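Long-range contacts in protein ppBat (Bacteroides thetaiotaomicron VPI-5482, PDB 3CNE), which binds flavins such as lumichrome, riboflavin, FMN and FAD, may serve as a flavin storage protein, and appears to lack proteolytic and chaperone activity: residues F67-F72 with G104-G109; N59-E64 with M94-T99; L8-V13 with D76-F81. All coordinates share one frame; numbering follows the deposited sequence.

Contact 1 of 3, residues F67-F72 with G104-G109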
ATOM      1  N   PHE A  67     -12.097  15.251  14.832  1.00 33.64           N
ATOM      2  CA  PHE A  67     -11.647  14.961  13.480  1.00 30.94           C
ATOM      3  C   PHE A  67     -12.603  15.594  12.479  1.00 29.94           C
ATOM      4  O   PHE A  67     -13.733  15.930  12.829  1.00 29.59           O
ATOM      5  CB  PHE A  67     -11.536  13.456  13.282  1.00 30.46           C
ATOM      6  CG  PHE A  67     -10.430  12.820  14.085  1.00 29.18           C
ATOM      7  CD1 PHE A  67      -9.158  12.679  13.551  1.00 28.06           C
ATOM      8  CD2 PHE A  67     -10.666  12.363  15.383  1.00 27.65           C
ATOM      9  CE1 PHE A  67      -8.128  12.080  14.297  1.00 28.82           C
ATOM     10  CE2 PHE A  67      -9.642  11.766  16.130  1.00 28.99           C
ATOM     11  CZ  PHE A  67      -8.376  11.623  15.584  1.00 27.60           C
ATOM     12  N   ASP A  68     -12.131  15.798  11.252  1.00 28.50           N
ATOM     13  CA  ASP A  68     -12.945  16.412  10.199  1.00 27.18           C
ATOM     14  C   ASP A  68     -13.459  15.373   9.194  1.00 25.64           C
ATOM     15  O   ASP A  68     -14.367  15.631   8.414  1.00 23.31           O
ATOM     16  CB  ASP A  68     -12.099  17.454   9.483  1.00 28.11           C
ATOM     17  CG  ASP A  68     -11.653  18.562  10.416  1.00 29.81           C
ATOM     18  OD1 ASP A  68     -12.480  19.435  10.720  1.00 34.06           O
ATOM     19  OD2 ASP A  68     -10.504  18.543  10.881  1.00 32.36           O
ATOM     20  N   ALA A  69     -12.817  14.202   9.207  1.00 24.41           N
ATOM     21  CA  ALA A  69     -12.993  13.199   8.165  1.00 23.66           C
ATOM     22  C   ALA A  69     -12.741  11.827   8.751  1.00 23.09           C
ATOM     23  O   ALA A  69     -11.955  11.687   9.680  1.00 22.39           O
ATOM     24  CB  ALA A  69     -12.034  13.443   6.990  1.00 23.28           C
ATOM     25  N   LEU A  70     -13.435  10.837   8.196  1.00 23.19           N
ATOM     26  CA  LEU A  70     -13.192   9.435   8.478  1.00 23.21           C
ATOM     27  C   LEU A  70     -12.849   8.745   7.167  1.00 22.92           C
ATOM     28  O   LEU A  70     -13.538   8.942   6.155  1.00 21.95           O
ATOM     29  CB  LEU A  70     -14.423   8.804   9.102  1.00 23.35           C
ATOM     30  CG  LEU A  70     -14.398   7.355   9.617  1.00 24.64           C
ATOM     31  CD1 LEU A  70     -15.495   7.149  10.641  1.00 24.65           C
ATOM     32  CD2 LEU A  70     -14.651   6.386   8.461  1.00 28.05           C
ATOM     33  N   VAL A  71     -11.773   7.954   7.187  1.00 22.24           N
ATOM     34  CA  VAL A  71     -11.465   7.017   6.104  1.00 22.20           C
ATOM     35  C   VAL A  71     -11.743   5.588   6.584  1.00 22.10           C
ATOM     36  O   VAL A  71     -11.283   5.188   7.653  1.00 22.75           O
ATOM     37  CB  VAL A  71      -9.983   7.098   5.628  1.00 21.37           C
ATOM     38  CG1 VAL A  71      -9.654   5.975   4.711  1.00 22.73           C
ATOM     39  CG2 VAL A  71      -9.709   8.445   4.915  1.00 21.58           C
ATOM     40  N   PHE A  72     -12.531   4.838   5.819  1.00 22.00           N
ATOM     41  CA  PHE A  72     -12.705   3.417   6.112  1.00 22.35           C
ATOM     42  C   PHE A  72     -11.872   2.619   5.122  1.00 22.27           C
ATOM     43  O   PHE A  72     -12.178   2.564   3.920  1.00 21.30           O
ATOM     44  CB  PHE A  72     -14.160   2.946   6.035  1.00 23.75           C
ATOM     45  CG  PHE A  72     -14.306   1.485   6.398  1.00 24.20           C
ATOM     46  CD1 PHE A  72     -14.344   1.092   7.740  1.00 26.29           C
ATOM     47  CD2 PHE A  72     -14.314   0.505   5.415  1.00 25.53           C
ATOM     48  CE1 PHE A  72     -14.424  -0.293   8.105  1.00 25.50           C
ATOM     49  CE2 PHE A  72     -14.424  -0.852   5.758  1.00 25.62           C
ATOM     50  CZ  PHE A  72     -14.469  -1.243   7.108  1.00 26.00           C
ATOM     51  N   GLY A 104     -21.856  15.297  10.306  1.00 29.38           N
ATOM     52  CA  GLY A 104     -21.577  15.939   9.018  1.00 28.66           C
ATOM     53  C   GLY A 104     -20.122  15.901   8.580  1.00 28.22           C
ATOM     54  O   GLY A 104     -19.682  16.743   7.786  1.00 27.97           O
ATOM     55  N   LYS A 105     -19.372  14.907   9.062  1.00 28.09           N
ATOM     56  CA  LYS A 105     -17.953  14.790   8.708  1.00 27.11           C
ATOM     57  C   LYS A 105     -17.789  14.188   7.328  1.00 26.83           C
ATOM     58  O   LYS A 105     -18.693  13.537   6.823  1.00 25.92           O
ATOM     59  CB  LYS A 105     -17.188  13.991   9.756  1.00 28.10           C
ATOM     60  CG  LYS A 105     -17.477  14.410  11.203  1.00 29.74           C
ATOM     61  CD  LYS A 105     -16.758  15.701  11.540  1.00 31.64           C
ATOM     62  CE  LYS A 105     -16.878  16.062  13.003  1.00 32.45           C
ATOM     63  NZ  LYS A 105     -16.036  17.273  13.219  1.00 31.82           N
HETATM   64  N   MSE A 106     -16.643  14.428   6.700  1.00 26.23           N
HETATM   65  CA  MSE A 106     -16.363  13.840   5.411  1.00 28.73           C
HETATM   66  C   MSE A 106     -16.115  12.319   5.559  1.00 26.36           C
HETATM   67  O   MSE A 106     -15.293  11.900   6.375  1.00 24.75           O
HETATM   68  CB  MSE A 106     -15.159  14.547   4.810  1.00 27.77           C
HETATM   69  CG  MSE A 106     -14.692  14.014   3.491  1.00 30.89           C
HETATM   70 SE   MSE A 106     -13.181  15.122   2.874  1.00 39.98          SE
HETATM   71  CE  MSE A 106     -12.810  16.119   4.526  1.00 40.37           C
HETATM   72  N   MSE A 107     -16.866  11.521   4.788  1.00 26.04           N
HETATM   73  CA  MSE A 107     -16.842  10.053   4.869  1.00 25.34           C
HETATM   74  C   MSE A 107     -16.193   9.508   3.608  1.00 24.41           C
HETATM   75  O   MSE A 107     -16.692   9.715   2.500  1.00 24.33           O
HETATM   76  CB  MSE A 107     -18.246   9.460   5.015  1.00 26.02           C
HETATM   77  CG  MSE A 107     -19.133  10.099   6.041  1.00 28.32           C
HETATM   78 SE   MSE A 107     -18.345  10.085   7.804  1.00 38.90          SE
HETATM   79  CE  MSE A 107     -18.510   8.175   8.230  1.00 31.27           C
ATOM     80  N   ILE A 108     -15.079   8.816   3.799  1.00 22.83           N
ATOM     81  CA  ILE A 108     -14.216   8.359   2.717  1.00 23.42           C
ATOM     82  C   ILE A 108     -13.984   6.841   2.862  1.00 23.53           C
ATOM     83  O   ILE A 108     -13.688   6.340   3.948  1.00 21.84           O
ATOM     84  CB  ILE A 108     -12.829   9.061   2.736  1.00 23.40           C
ATOM     85  CG1 ILE A 108     -12.959  10.582   2.543  1.00 23.41           C
ATOM     86  CG2 ILE A 108     -11.894   8.449   1.655  1.00 22.94           C
ATOM     87  CD1 ILE A 108     -11.910  11.386   3.305  1.00 24.02           C
ATOM     88  N   GLY A 109     -14.138   6.103   1.769  1.00 24.41           N
ATOM     89  CA  GLY A 109     -13.892   4.680   1.835  1.00 25.12           C
ATOM     90  C   GLY A 109     -13.976   4.055   0.467  1.00 25.89           C
ATOM     91  O   GLY A 109     -14.371   4.711  -0.507  1.00 24.93           O
TER

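Contact 2 of 3, residues N59-E64 with M94-T99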
ATOM      1  N   ASN A  59     -10.766   3.809  21.536  1.00 28.83           N
ATOM      2  CA  ASN A  59     -10.303   5.122  22.010  1.00 29.51           C
ATOM      3  C   ASN A  59     -10.715   6.316  21.147  1.00 29.39           C
ATOM      4  O   ASN A  59     -10.458   7.476  21.495  1.00 30.66           O
ATOM      5  CB  ASN A  59      -8.795   5.085  22.239  1.00 29.43           C
ATOM      6  CG  ASN A  59      -8.424   4.263  23.438  1.00 30.08           C
ATOM      7  OD1 ASN A  59      -9.240   4.063  24.344  1.00 31.27           O
ATOM      8  ND2 ASN A  59      -7.194   3.774  23.461  1.00 27.92           N
ATOM      9  N   LEU A  60     -11.377   6.024  20.029  1.00 29.25           N
ATOM     10  CA  LEU A  60     -11.942   7.042  19.154  1.00 28.55           C
ATOM     11  C   LEU A  60     -13.369   7.417  19.598  1.00 29.37           C
ATOM     12  O   LEU A  60     -13.846   8.519  19.318  1.00 27.68           O
ATOM     13  CB  LEU A  60     -11.931   6.555  17.694  1.00 28.18           C
ATOM     14  CG  LEU A  60     -12.464   7.495  16.613  1.00 27.65           C
ATOM     15  CD1 LEU A  60     -11.744   8.862  16.665  1.00 26.64           C
ATOM     16  CD2 LEU A  60     -12.320   6.877  15.229  1.00 27.86           C
ATOM     17  N   LYS A  61     -14.051   6.490  20.271  1.00 30.37           N
ATOM     18  CA  LYS A  61     -15.380   6.774  20.830  1.00 32.05           C
ATOM     19  C   LYS A  61     -15.361   7.991  21.755  1.00 32.86           C
ATOM     20  O   LYS A  61     -14.563   8.071  22.681  1.00 33.19           O
ATOM     21  CB  LYS A  61     -15.904   5.566  21.596  1.00 32.10           C
ATOM     22  CG  LYS A  61     -16.619   4.564  20.741  1.00 32.94           C
ATOM     23  CD  LYS A  61     -16.510   3.176  21.351  1.00 35.85           C
ATOM     24  CE  LYS A  61     -17.104   3.079  22.752  1.00 37.13           C
ATOM     25  NZ  LYS A  61     -17.225   1.664  23.185  1.00 37.92           N
ATOM     26  N   GLY A  62     -16.240   8.944  21.480  1.00 33.91           N
ATOM     27  CA  GLY A  62     -16.328  10.138  22.292  1.00 34.92           C
ATOM     28  C   GLY A  62     -15.420  11.231  21.784  1.00 35.60           C
ATOM     29  O   GLY A  62     -15.531  12.373  22.222  1.00 35.78           O
ATOM     30  N   HIS A  63     -14.516  10.896  20.857  1.00 35.76           N
ATOM     31  CA  HIS A  63     -13.595  11.899  20.300  1.00 35.74           C
ATOM     32  C   HIS A  63     -13.813  12.169  18.806  1.00 35.61           C
ATOM     33  O   HIS A  63     -12.938  12.725  18.141  1.00 34.69           O
ATOM     34  CB  HIS A  63     -12.132  11.497  20.538  1.00 36.57           C
ATOM     35  CG  HIS A  63     -11.765  11.317  21.980  1.00 38.32           C
ATOM     36  ND1 HIS A  63     -11.910  10.113  22.641  1.00 41.83           N
ATOM     37  CD2 HIS A  63     -11.223  12.175  22.878  1.00 39.63           C
ATOM     38  CE1 HIS A  63     -11.487  10.241  23.887  1.00 40.88           C
ATOM     39  NE2 HIS A  63     -11.069  11.483  24.058  1.00 42.04           N
ATOM     40  N   GLU A  64     -14.970  11.777  18.279  1.00 35.52           N
ATOM     41  CA  GLU A  64     -15.233  11.922  16.849  1.00 36.52           C
ATOM     42  C   GLU A  64     -15.216  13.391  16.382  1.00 36.97           C
ATOM     43  O   GLU A  64     -14.874  13.684  15.232  1.00 36.11           O
ATOM     44  CB  GLU A  64     -16.557  11.254  16.460  1.00 36.42           C
ATOM     45  CG  GLU A  64     -16.673   9.761  16.801  1.00 37.88           C
ATOM     46  CD  GLU A  64     -17.239   9.484  18.193  1.00 40.52           C
ATOM     47  OE1 GLU A  64     -17.176  10.382  19.059  1.00 43.27           O
ATOM     48  OE2 GLU A  64     -17.744   8.358  18.425  1.00 43.18           O
HETATM   49  N   MSE A  94     -19.542   0.584  14.160  1.00 27.64           N
HETATM   50  CA  MSE A  94     -20.874   1.065  13.813  1.00 28.78           C
HETATM   51  C   MSE A  94     -21.178   2.371  14.520  1.00 28.55           C
HETATM   52  O   MSE A  94     -21.679   3.316  13.904  1.00 28.29           O
HETATM   53  CB  MSE A  94     -21.937   0.026  14.172  1.00 29.68           C
HETATM   54  CG  MSE A  94     -21.850  -1.249  13.351  1.00 32.14           C
HETATM   55 SE   MSE A  94     -22.329  -0.964  11.464  1.00 43.18          SE
HETATM   56  CE  MSE A  94     -20.589  -0.487  10.681  1.00 33.14           C
ATOM     57  N   GLU A  95     -20.871   2.410  15.812  1.00 28.81           N
ATOM     58  CA  GLU A  95     -21.056   3.594  16.627  1.00 29.71           C
ATOM     59  C   GLU A  95     -20.279   4.784  16.052  1.00 28.39           C
ATOM     60  O   GLU A  95     -20.827   5.874  15.843  1.00 27.03           O
ATOM     61  CB  GLU A  95     -20.580   3.328  18.060  1.00 30.14           C
ATOM     62  CG  GLU A  95     -21.101   4.375  19.033  1.00 33.20           C
ATOM     63  CD  GLU A  95     -20.491   4.295  20.424  1.00 34.00           C
ATOM     64  OE1 GLU A  95     -20.461   3.175  21.012  1.00 37.05           O
ATOM     65  OE2 GLU A  95     -20.072   5.382  20.929  1.00 39.37           O
ATOM     66  N   VAL A  96     -19.002   4.556  15.799  1.00 26.64           N
ATOM     67  CA  VAL A  96     -18.108   5.609  15.316  1.00 25.82           C
ATOM     68  C   VAL A  96     -18.504   6.110  13.938  1.00 24.81           C
ATOM     69  O   VAL A  96     -18.434   7.301  13.666  1.00 25.80           O
ATOM     70  CB  VAL A  96     -16.630   5.149  15.342  1.00 25.90           C
ATOM     71  CG1 VAL A  96     -15.772   6.048  14.470  1.00 24.69           C
ATOM     72  CG2 VAL A  96     -16.098   5.119  16.809  1.00 24.84           C
ATOM     73  N   ILE A  97     -18.933   5.207  13.067  1.00 24.68           N
ATOM     74  CA  ILE A  97     -19.320   5.615  11.704  1.00 24.80           C
ATOM     75  C   ILE A  97     -20.613   6.432  11.753  1.00 25.32           C
ATOM     76  O   ILE A  97     -20.749   7.452  11.056  1.00 25.00           O
ATOM     77  CB  ILE A  97     -19.488   4.426  10.785  1.00 24.24           C
ATOM     78  CG1 ILE A  97     -18.111   3.830  10.427  1.00 23.99           C
ATOM     79  CG2 ILE A  97     -20.256   4.800   9.534  1.00 23.45           C
ATOM     80  CD1 ILE A  97     -18.251   2.478   9.756  1.00 23.75           C
ATOM     81  N   LYS A  98     -21.557   5.968  12.570  1.00 25.95           N
ATOM     82  CA  LYS A  98     -22.823   6.701  12.757  1.00 27.03           C
ATOM     83  C   LYS A  98     -22.554   8.107  13.265  1.00 26.33           C
ATOM     84  O   LYS A  98     -23.086   9.064  12.724  1.00 27.46           O
ATOM     85  CB  LYS A  98     -23.777   5.951  13.689  1.00 26.87           C
ATOM     86  CG  LYS A  98     -25.243   6.438  13.597  1.00 28.23           C
ATOM     87  CD  LYS A  98     -26.110   5.746  14.662  1.00 29.50           C
ATOM     88  CE  LYS A  98     -27.557   6.322  14.713  1.00 32.80           C
ATOM     89  NZ  LYS A  98     -28.562   5.397  14.113  1.00 36.78           N
ATOM     90  N   THR A  99     -21.731   8.226  14.300  1.00 26.18           N
ATOM     91  CA  THR A  99     -21.439   9.511  14.905  1.00 26.76           C
ATOM     92  C   THR A  99     -20.769  10.483  13.928  1.00 27.02           C
ATOM     93  O   THR A  99     -21.214  11.609  13.789  1.00 25.87           O
ATOM     94  CB  THR A  99     -20.591   9.336  16.147  1.00 26.71           C
ATOM     95  OG1 THR A  99     -21.302   8.511  17.072  1.00 26.40           O
ATOM     96  CG2 THR A  99     -20.273  10.673  16.788  1.00 26.68           C
TER

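Contact 3 of 3, residues L8-V13 with D76-F81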
ATOM      1  N   LEU A   8      -9.553   4.383   9.721  1.00 21.88           N
ATOM      2  CA  LEU A   8      -9.899   3.108  10.345  1.00 21.47           C
ATOM      3  C   LEU A   8      -9.349   1.966   9.531  1.00 21.86           C
ATOM      4  O   LEU A   8      -9.692   1.824   8.345  1.00 22.21           O
ATOM      5  CB  LEU A   8     -11.410   2.967  10.480  1.00 22.60           C
ATOM      6  CG  LEU A   8     -12.210   4.122  11.089  1.00 21.50           C
ATOM      7  CD1 LEU A   8     -13.692   3.734  11.152  1.00 25.71           C
ATOM      8  CD2 LEU A   8     -11.711   4.495  12.477  1.00 22.76           C
ATOM      9  N   ALA A   9      -8.487   1.172  10.169  1.00 20.39           N
ATOM     10  CA  ALA A   9      -7.869   0.008   9.543  1.00 20.38           C
ATOM     11  C   ALA A   9      -8.429  -1.279  10.149  1.00 19.38           C
ATOM     12  O   ALA A   9      -8.324  -1.499  11.363  1.00 20.01           O
ATOM     13  CB  ALA A   9      -6.334   0.071   9.683  1.00 21.43           C
ATOM     14  N   VAL A  10      -9.096  -2.093   9.331  1.00 17.72           N
ATOM     15  CA  VAL A  10      -9.659  -3.324   9.851  1.00 17.90           C
ATOM     16  C   VAL A  10      -8.532  -4.372   9.918  1.00 18.40           C
ATOM     17  O   VAL A  10      -7.418  -4.090   9.534  1.00 17.64           O
ATOM     18  CB  VAL A  10     -10.843  -3.818   9.019  1.00 18.12           C
ATOM     19  CG1 VAL A  10     -12.056  -2.869   9.251  1.00 18.05           C
ATOM     20  CG2 VAL A  10     -10.470  -3.960   7.501  1.00 17.45           C
ATOM     21  N   ASN A  11      -8.825  -5.554  10.422  1.00 18.23           N
ATOM     22  CA  ASN A  11      -7.772  -6.550  10.599  1.00 19.28           C
ATOM     23  C   ASN A  11      -8.242  -7.907  10.106  1.00 19.53           C
ATOM     24  O   ASN A  11      -9.040  -8.568  10.789  1.00 19.01           O
ATOM     25  CB  ASN A  11      -7.417  -6.605  12.073  1.00 19.61           C
ATOM     26  CG  ASN A  11      -6.317  -7.566  12.375  1.00 22.42           C
ATOM     27  OD1 ASN A  11      -5.506  -7.872  11.523  1.00 20.90           O
ATOM     28  ND2 ASN A  11      -6.288  -8.055  13.607  1.00 25.10           N
ATOM     29  N   PRO A  12      -7.754  -8.361   8.932  1.00 19.49           N
ATOM     30  CA  PRO A  12      -6.715  -7.785   8.073  1.00 19.14           C
ATOM     31  C   PRO A  12      -7.225  -6.641   7.193  1.00 18.61           C
ATOM     32  O   PRO A  12      -8.369  -6.652   6.823  1.00 19.43           O
ATOM     33  CB  PRO A  12      -6.302  -8.959   7.184  1.00 19.81           C
ATOM     34  CG  PRO A  12      -7.606  -9.751   6.999  1.00 20.52           C
ATOM     35  CD  PRO A  12      -8.313  -9.616   8.384  1.00 19.53           C
ATOM     36  N   VAL A  13      -6.354  -5.674   6.892  1.00 17.07           N
ATOM     37  CA  VAL A  13      -6.670  -4.534   6.043  1.00 16.66           C
ATOM     38  C   VAL A  13      -6.001  -4.787   4.706  1.00 17.76           C
ATOM     39  O   VAL A  13      -4.948  -5.454   4.616  1.00 17.07           O
ATOM     40  CB  VAL A  13      -6.115  -3.200   6.680  1.00 17.79           C
ATOM     41  CG1 VAL A  13      -4.627  -3.225   6.799  1.00 16.51           C
ATOM     42  CG2 VAL A  13      -6.659  -1.863   6.003  1.00 15.83           C
ATOM     43  N   ASP A  76      -9.958  -7.952   4.255  1.00 20.51           N
ATOM     44  CA  ASP A  76     -10.631  -9.216   4.255  1.00 20.36           C
ATOM     45  C   ASP A  76     -11.365  -9.477   5.557  1.00 19.93           C
ATOM     46  O   ASP A  76     -12.108 -10.443   5.656  1.00 20.24           O
ATOM     47  CB  ASP A  76      -9.639 -10.343   3.929  1.00 20.98           C
ATOM     48  CG  ASP A  76      -9.228 -10.332   2.460  1.00 22.48           C
ATOM     49  OD1 ASP A  76      -9.846  -9.589   1.659  1.00 21.96           O
ATOM     50  OD2 ASP A  76      -8.292 -11.059   2.121  1.00 24.12           O
ATOM     51  N   ALA A  77     -11.172  -8.610   6.548  1.00 21.07           N
ATOM     52  CA  ALA A  77     -12.035  -8.596   7.738  1.00 22.02           C
ATOM     53  C   ALA A  77     -13.482  -8.261   7.441  1.00 22.76           C
ATOM     54  O   ALA A  77     -14.399  -8.733   8.143  1.00 24.37           O
ATOM     55  CB  ALA A  77     -11.498  -7.605   8.796  1.00 22.03           C
ATOM     56  N   VAL A  78     -13.725  -7.429   6.441  1.00 21.96           N
ATOM     57  CA  VAL A  78     -15.096  -6.909   6.264  1.00 22.20           C
ATOM     58  C   VAL A  78     -16.129  -7.994   5.886  1.00 22.94           C
ATOM     59  O   VAL A  78     -17.227  -8.011   6.434  1.00 24.49           O
ATOM     60  CB  VAL A  78     -15.125  -5.754   5.251  1.00 22.62           C
ATOM     61  CG1 VAL A  78     -16.549  -5.297   4.989  1.00 23.16           C
ATOM     62  CG2 VAL A  78     -14.252  -4.599   5.783  1.00 20.42           C
ATOM     63  N   PRO A  79     -15.798  -8.885   4.946  1.00 23.61           N
ATOM     64  CA  PRO A  79     -16.763  -9.973   4.670  1.00 24.47           C
ATOM     65  C   PRO A  79     -17.030 -10.962   5.833  1.00 25.05           C
ATOM     66  O   PRO A  79     -17.939 -11.797   5.731  1.00 26.39           O
ATOM     67  CB  PRO A  79     -16.150 -10.674   3.462  1.00 23.93           C
ATOM     68  CG  PRO A  79     -15.259  -9.617   2.829  1.00 24.34           C
ATOM     69  CD  PRO A  79     -14.643  -8.960   4.034  1.00 23.25           C
ATOM     70  N   VAL A  80     -16.293 -10.862   6.942  1.00 25.56           N
ATOM     71  CA  VAL A  80     -16.676 -11.629   8.146  1.00 26.34           C
ATOM     72  C   VAL A  80     -17.268 -10.759   9.239  1.00 27.12           C
ATOM     73  O   VAL A  80     -17.639 -11.261  10.291  1.00 27.18           O
ATOM     74  CB  VAL A  80     -15.521 -12.513   8.744  1.00 26.43           C
ATOM     75  CG1 VAL A  80     -15.181 -13.623   7.792  1.00 26.30           C
ATOM     76  CG2 VAL A  80     -14.276 -11.692   9.120  1.00 24.92           C
ATOM     77  N   PHE A  81     -17.354  -9.453   8.979  1.00 27.72           N
ATOM     78  CA  PHE A  81     -17.871  -8.497   9.945  1.00 28.89           C
ATOM     79  C   PHE A  81     -19.207  -8.967  10.535  1.00 30.14           C
ATOM     80  O   PHE A  81     -19.412  -8.886  11.750  1.00 29.87           O
ATOM     81  CB  PHE A  81     -18.017  -7.118   9.291  1.00 28.62           C
ATOM     82  CG  PHE A  81     -18.706  -6.102  10.159  1.00 28.82           C
ATOM     83  CD1 PHE A  81     -17.995  -5.384  11.118  1.00 28.16           C
ATOM     84  CD2 PHE A  81     -20.064  -5.843  10.003  1.00 29.68           C
ATOM     85  CE1 PHE A  81     -18.644  -4.434  11.910  1.00 29.09           C
ATOM     86  CE2 PHE A  81     -20.716  -4.912  10.808  1.00 28.32           C
ATOM     87  CZ  PHE A  81     -19.989  -4.212  11.764  1.00 26.78           C
TER

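Contact 1 of 3, residues F67-F72 with G104-G109
Lys105 sets CG anti to its carbonyl carbon (chi1 -47°) and bends again at chi2 (-76°), after which the chain runs straight. This shape brings CD, CE and NZ around the carbonyl oxygen of Phe67. The ammonium group meets that oxygen nearly along the C=O axis, with NZ of Lys105 2.7 Å from O of Phe67. NZ also forms a salt bridge with Asp65, just before the segment. The OD2 of Asp68 is bonded to the backbone N of Lys4.

Beyond this, strands 69-72 and 106-109 run parallel. Four backbone bonds alternate between them. N of Met106 reaches O of Asp68 at 3.1 Å, on a lone pair in the carbonyl plane. The other three are shorter: N of Leu70 to O of Met106 and N of Ile108 to O of Leu70, both 2.8 Å, and N of Phe72 to O of Ile108, 2.7 Å. The two strands are linked by helix 88-102 in a beta-alpha-beta crossover, and they are central strands of the DJ-1/PfpI alpha/beta sheet.

On the face carrying Ala69, Val71, Met106 and Ile108, the side chains of Ala69, Met106 and Ile108 pack against helix 167-174. The selenomethionine Met106 is extended to SE and bends at chi3 (12°), which sets its CE 3.7 Å from CB of Ala69. CB of Ile108 lies 3.9 Å from CG2 of Val71, and these two side chains cross obliquely. Leu70 and Met107 point to the other face, toward helices 88-102 and 113-119. Met107, also selenomethionine, bends at chi2 and chi3, which swings its CE back to 4.0 Å from CD1 of Leu70. Phe117 and Phe100 pack against both.

Contact 2 of 3, residues N59-E64 with M94-T99
A type II beta turn from Leu60 to His63 packs here against the flank of helix 88-102, the crossover helix between strands 69-73 and 106-110 of this DJ-1/PfpI fold. Gly62 takes the positive-phi position of the turn. N of His63 closes it with a bond to O of Leu60.

No hydrogen bond spans the two segments; side chains carry the contact. Leu60 has CG anti to its backbone N (chi1 -179°). With chi2 at 55°, its CD2 lies 3.6 Å from CG1 of Val96, and the two side chains cross at about a right angle. Phe67, Ala6 and Leu8 also pack on Leu60. The other branch of Val96, CG2, faces Lys61 and Glu64.

Lys61 bends at chi3 and crosses the end of Glu95 at about a right angle. Its aliphatic part does the touching: CG is 3.6 Å from OE2 of Glu95. The charges stay further apart, with NZ of Lys61 4.2 Å from OE1 of Glu95. That is beyond a salt bridge, and NZ makes its salt bridge with Asp92 instead. Glu95 itself is extended beyond CG and exposed to solvent.

Glu64 is buried and folds back at chi2 (89°), which brings its carboxylate to N of Gly62. The two bonds from that N-H are weak. The nearby carboxylate of Glu95 could disfavour the charge on Glu64 somewhat. Thr99 turns CG2 anti to its backbone N, so the methyl meets Glu64 while the hydroxyl turns back to the helix. OG1 bonds to O of Glu95 at 2.9 Å from above the carbonyl plane, and CG2 of Thr99 rests 3.5 Å from CD of Glu64.

Contact 3 of 3, residues L8-V13 with D76-F81
Strand 4-9 gives way here to an irregular backbone that enters Pro12 through a cis peptide bond. In the other segment, residues 76-79 have helical phi and psi without the regular helical bonding. Two backbone bonds tighten this turn, from N of Val80 to O of Ala77 and from N of Phe81 to O of Val78. The nearest CA atoms across the contact are those of Pro12 and Ala77. N of Ala77 points at O of Pro12 over 3.4 Å. The N-H...O angle is nearly straight, 165°, but the length makes the bond weak. N of Asp76 bonds to OD1 of Asn46.

The contact lies at the C-terminal ends of neighbouring parallel strands, 4-9 and 69-73, where the loops of an alpha/beta sheet gather. In this DJ-1/PfpI protein the second loop follows Cys74, which binds the structural zinc together with Cys111. Val78 is buried beside that site; its side chain lies about 5 Å from the zinc at the nearest atoms and packs on Ala112.

Ala77 is the centre of the side-chain contact. Its methyl touches residues 10-12, with CB 3.3 Å from O of Asn11 and 3.8 Å from CB of Val10. CD of Pro12 is 3.8 Å from the same CB of Ala77. Val10 places CG1 anti to its carbonyl carbon (chi1 -71°), leaving CG2 in the crowded position between backbone N and carbonyl carbon. That branch reaches CG2 of Val78 at 4.2 Å, a loose apolar touch. Pro12 and Asp76 cross at about a right angle, CG of the ring 3.7 Å from CB of Asp76. Asp76 also packs on Phe26 of the second subunit.

How the contacts relate
Contact 1 lies within the central sheet, contact 2 packs a turn on its crossover helix, and contact 3 joins loops at the strands' C-terminal ends. Contacts 1 and 2 are about 11 Å apart between centres, and CD1 of Leu70 meets CG1 of Val96 at 4.0 Å. The centre of contact 3 is about 17 Å from the centres of the other two. Strand 4-9 joins it to contact 1 through a probable hydrogen bond from N of Leu8 to O of Val71, 2.8 Å. CZ of Phe72 is 3.6 Å from CG2 of Val78. Contacts 1 and 3 both approach the structural zinc, about 6 Å from the nearest Phe72 side-chain atom. Contact 2 lies away from the annotated sites.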